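Local coordinates for drebrin (Homo sapiens, PDB 5Y1Z), which probably binds actin filaments through its N-terminal ADF-homology domain and is a developmentally regulated protein of the brain, at residues D30-Y36 with K64-C70. Residues are numbered along the deposited sequence; the frame is centred on the assembly and turned at random.
Sequences DWALYTY and KVMYGFC
The rings of Tyr36 and Tyr67 meet obliquely, their planes at 69° to each other. Tyr36 brings its hydroxyl end to the edge of the Tyr67 ring, and Val65 CG1 lies in plane at the edge of the Tyr36 ring, 3.6 Å from Tyr36 CE1. Strands 31-36 and 65-70 run antiparallel as neighbours in the central mixed sheet of the ADF-homology fold. A hydrogen bond between Tyr36 OH and Tyr67 OH, 2.6 Å long, ties the two rings. Tyr36 OH is also hydrogen-bonded to His103 ND1, and Arg96 makes a cation-pi contact with the Tyr36 ring. Phe69 CB lies at the edge of the Tyr34 ring, which stacks on Phe111; the Tyr34 hydroxyl is hydrogen-bonded to Leu15 O.

Ala32 and Phe69 form a hydrogen-bonded pair, as do Tyr34 and Tyr67. Tyr34 N to Tyr67 O is nearly straight, at 176°. The strand 31-36 also pairs with strand 43-49. Asp30 and Trp31 both face Gly49 there, a classic beta bulge.

Ala32, Tyr34, Tyr67 and Phe69 share one face of the sheet, where helix 12-23 packs on Tyr34 and Phe69. Trp31, Leu33, Thr35, Met66 and Cys70 lie on the other, with helix 52-56 against Trp31, Leu33 and Cys70. There the Met66 chain bends at its last torsion, and Met66 CE lies against both methyls of Leu33.

With chi1 at -171°, Thr35 OG1 lies opposite the backbone N and reaches Val65 O, to which it donates at 2.9 Å. The Lys64 chain bends at chi3 and chi4 and crosses Thr35 at about a right angle. Lys64 NZ, from just before strand 65-70, makes two hydrogen bonds to the end of strand 31-36, 3.1 Å to Thr35 OG1 and 3.0 Å to Tyr36 O.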
loop_
_atom_site.group_PDB
_atom_site.type_symbol
_atom_site.label_atom_id
_atom_site.label_comp_id
_atom_site.label_asym_id
_atom_site.label_seq_id
_atom_site.Cartn_x
_atom_site.Cartn_y
_atom_site.Cartn_z
ATOM N N ASP A 30 4.940 -0.808 29.064
ATOM C CA ASP A 30 5.572 0.185 28.215
ATOM C C ASP A 30 6.127 -0.439 26.947
ATOM O O ASP A 30 6.861 0.238 26.211
ATOM C CB ASP A 30 6.685 0.942 28.961
ATOM C CG ASP A 30 7.801 0.030 29.484
ATOM O OD1 ASP A 30 7.737 -1.203 29.317
ATOM O OD2 ASP A 30 8.757 0.570 30.081
ATOM N N TRP A 31 5.786 -1.694 26.653
ATOM C CA TRP A 31 6.147 -2.193 25.339
ATOM C C TRP A 31 5.113 -3.194 24.858
ATOM O O TRP A 31 4.453 -3.872 25.654
ATOM C CB TRP A 31 7.547 -2.826 25.313
ATOM C CG TRP A 31 7.701 -4.077 26.136
ATOM C CD1 TRP A 31 8.179 -4.159 27.407
ATOM C CD2 TRP A 31 7.398 -5.418 25.734
ATOM N NE1 TRP A 31 8.181 -5.470 27.837
ATOM C CE2 TRP A 31 7.708 -6.264 26.830
ATOM C CE3 TRP A 31 6.881 -5.988 24.564
ATOM C CZ2 TRP A 31 7.534 -7.648 26.787
ATOM C CZ3 TRP A 31 6.702 -7.370 24.519
ATOM C CH2 TRP A 31 7.032 -8.186 25.630
ATOM N N ALA A 32 4.977 -3.251 23.532
ATOM C CA ALA A 32 4.163 -4.234 22.841
ATOM C C ALA A 32 4.968 -4.759 21.654
ATOM O O ALA A 32 5.817 -4.060 21.100
ATOM C CB ALA A 32 2.805 -3.645 22.418
ATOM N N LEU A 33 4.758 -6.030 21.321
ATOM C CA LEU A 33 5.532 -6.723 20.301
ATOM C C LEU A 33 4.558 -7.408 19.354
ATOM O O LEU A 33 3.789 -8.292 19.777
ATOM C CB LEU A 33 6.478 -7.752 20.944
ATOM C CG LEU A 33 7.260 -8.611 19.970
ATOM C CD1 LEU A 33 8.210 -7.710 19.184
ATOM C CD2 LEU A 33 7.996 -9.699 20.736
ATOM N N TYR A 34 4.648 -7.060 18.072
ATOM C CA TYR A 34 3.800 -7.608 17.012
ATOM C C TYR A 34 4.610 -8.382 15.973
ATOM O O TYR A 34 5.822 -8.205 15.839
ATOM C CB TYR A 34 3.017 -6.498 16.289
ATOM C CG TYR A 34 2.339 -5.497 17.196
ATOM C CD1 TYR A 34 1.049 -5.737 17.658
ATOM C CD2 TYR A 34 2.968 -4.313 17.581
ATOM C CE1 TYR A 34 0.399 -4.851 18.473
ATOM C CE2 TYR A 34 2.311 -3.405 18.414
ATOM C CZ TYR A 34 1.020 -3.691 18.850
ATOM O OH TYR A 34 0.320 -2.842 19.673
ATOM N N THR A 35 3.930 -9.266 15.249
ATOM C CA THR A 35 4.584 -10.112 14.253
ATOM C C THR A 35 3.530 -10.592 13.262
ATOM O O THR A 35 2.327 -10.399 13.464
ATOM C CB THR A 35 5.323 -11.296 14.894
ATOM O OG1 THR A 35 6.107 -11.970 13.897
ATOM C CG2 THR A 35 4.337 -12.278 15.522
ATOM N N TYR A 36 3.983 -11.256 12.203
ATOM C CA TYR A 36 3.024 -11.767 11.233
ATOM C C TYR A 36 2.476 -13.130 11.638
ATOM O O TYR A 36 3.165 -13.944 12.258
ATOM C CB TYR A 36 3.654 -11.857 9.838
ATOM C CG TYR A 36 4.185 -10.539 9.324
ATOM C CD1 TYR A 36 5.463 -10.110 9.628
ATOM C CD2 TYR A 36 3.390 -9.709 8.533
ATOM C CE1 TYR A 36 5.935 -8.898 9.172
ATOM C CE2 TYR A 36 3.872 -8.490 8.064
ATOM C CZ TYR A 36 5.136 -8.096 8.399
ATOM O OH TYR A 36 5.590 -6.895 7.918
ATOM N N LYS A 64 11.743 -14.709 12.638
ATOM C CA LYS A 64 10.581 -13.876 12.366
ATOM C C LYS A 64 10.952 -12.419 12.131
ATOM O O LYS A 64 11.946 -11.911 12.649
ATOM C CB LYS A 64 9.547 -13.962 13.508
ATOM C CG LYS A 64 8.934 -15.361 13.653
ATOM C CD LYS A 64 7.556 -15.324 14.302
ATOM C CE LYS A 64 6.451 -15.672 13.298
ATOM N NZ LYS A 64 6.128 -14.568 12.272
ATOM N N VAL A 65 10.135 -11.767 11.315
ATOM C CA VAL A 65 10.051 -10.315 11.244
ATOM C C VAL A 65 9.063 -9.851 12.305
ATOM O O VAL A 65 7.940 -10.354 12.377
ATOM C CB VAL A 65 9.607 -9.875 9.840
ATOM C CG1 VAL A 65 9.428 -8.380 9.787
ATOM C CG2 VAL A 65 10.625 -10.341 8.803
ATOM N N MET A 66 9.484 -8.928 13.163
ATOM C CA MET A 66 8.631 -8.453 14.252
ATOM C C MET A 66 8.778 -6.937 14.407
ATOM O O MET A 66 9.776 -6.336 13.984
ATOM C CB MET A 66 8.954 -9.182 15.571
ATOM C CG MET A 66 9.009 -10.706 15.451
ATOM S SD MET A 66 9.177 -11.641 17.010
ATOM C CE MET A 66 9.865 -10.428 18.023
ATOM N N TYR A 67 7.775 -6.315 15.030
ATOM C CA TYR A 67 7.754 -4.869 15.246
ATOM C C TYR A 67 7.560 -4.588 16.729
ATOM O O TYR A 67 6.553 -4.998 17.316
ATOM C CB TYR A 67 6.657 -4.201 14.398
ATOM C CG TYR A 67 6.829 -4.486 12.927
ATOM C CD1 TYR A 67 7.864 -3.890 12.210
ATOM C CD2 TYR A 67 6.000 -5.383 12.263
ATOM C CE1 TYR A 67 8.064 -4.157 10.874
ATOM C CE2 TYR A 67 6.192 -5.662 10.911
ATOM C CZ TYR A 67 7.229 -5.044 10.222
ATOM O OH TYR A 67 7.455 -5.303 8.877
ATOM N N GLY A 68 8.522 -3.888 17.330
ATOM C CA GLY A 68 8.462 -3.594 18.752
ATOM C C GLY A 68 8.126 -2.149 19.043
ATOM O O GLY A 68 8.802 -1.240 18.572
ATOM N N PHE A 69 7.057 -1.904 19.769
ATOM C CA PHE A 69 6.612 -0.547 20.035
ATOM C C PHE A 69 6.823 -0.320 21.519
ATOM O O PHE A 69 6.092 -0.872 22.353
ATOM C CB PHE A 69 5.157 -0.338 19.628
ATOM C CG PHE A 69 4.669 1.072 19.816
ATOM C CD1 PHE A 69 4.905 2.039 18.858
ATOM C CD2 PHE A 69 3.968 1.437 20.963
ATOM C CE1 PHE A 69 4.427 3.350 19.041
ATOM C CE2 PHE A 69 3.505 2.735 21.144
ATOM C CZ PHE A 69 3.736 3.687 20.191
ATOM N N CYS A 70 7.827 0.483 21.839
ATOM C CA CYS A 70 8.226 0.702 23.213
ATOM C C CYS A 70 8.186 2.189 23.556
ATOM O O CYS A 70 8.716 3.029 22.816
ATOM C CB CYS A 70 9.615 0.123 23.437
ATOM S SG CYS A 70 10.176 0.239 25.134
#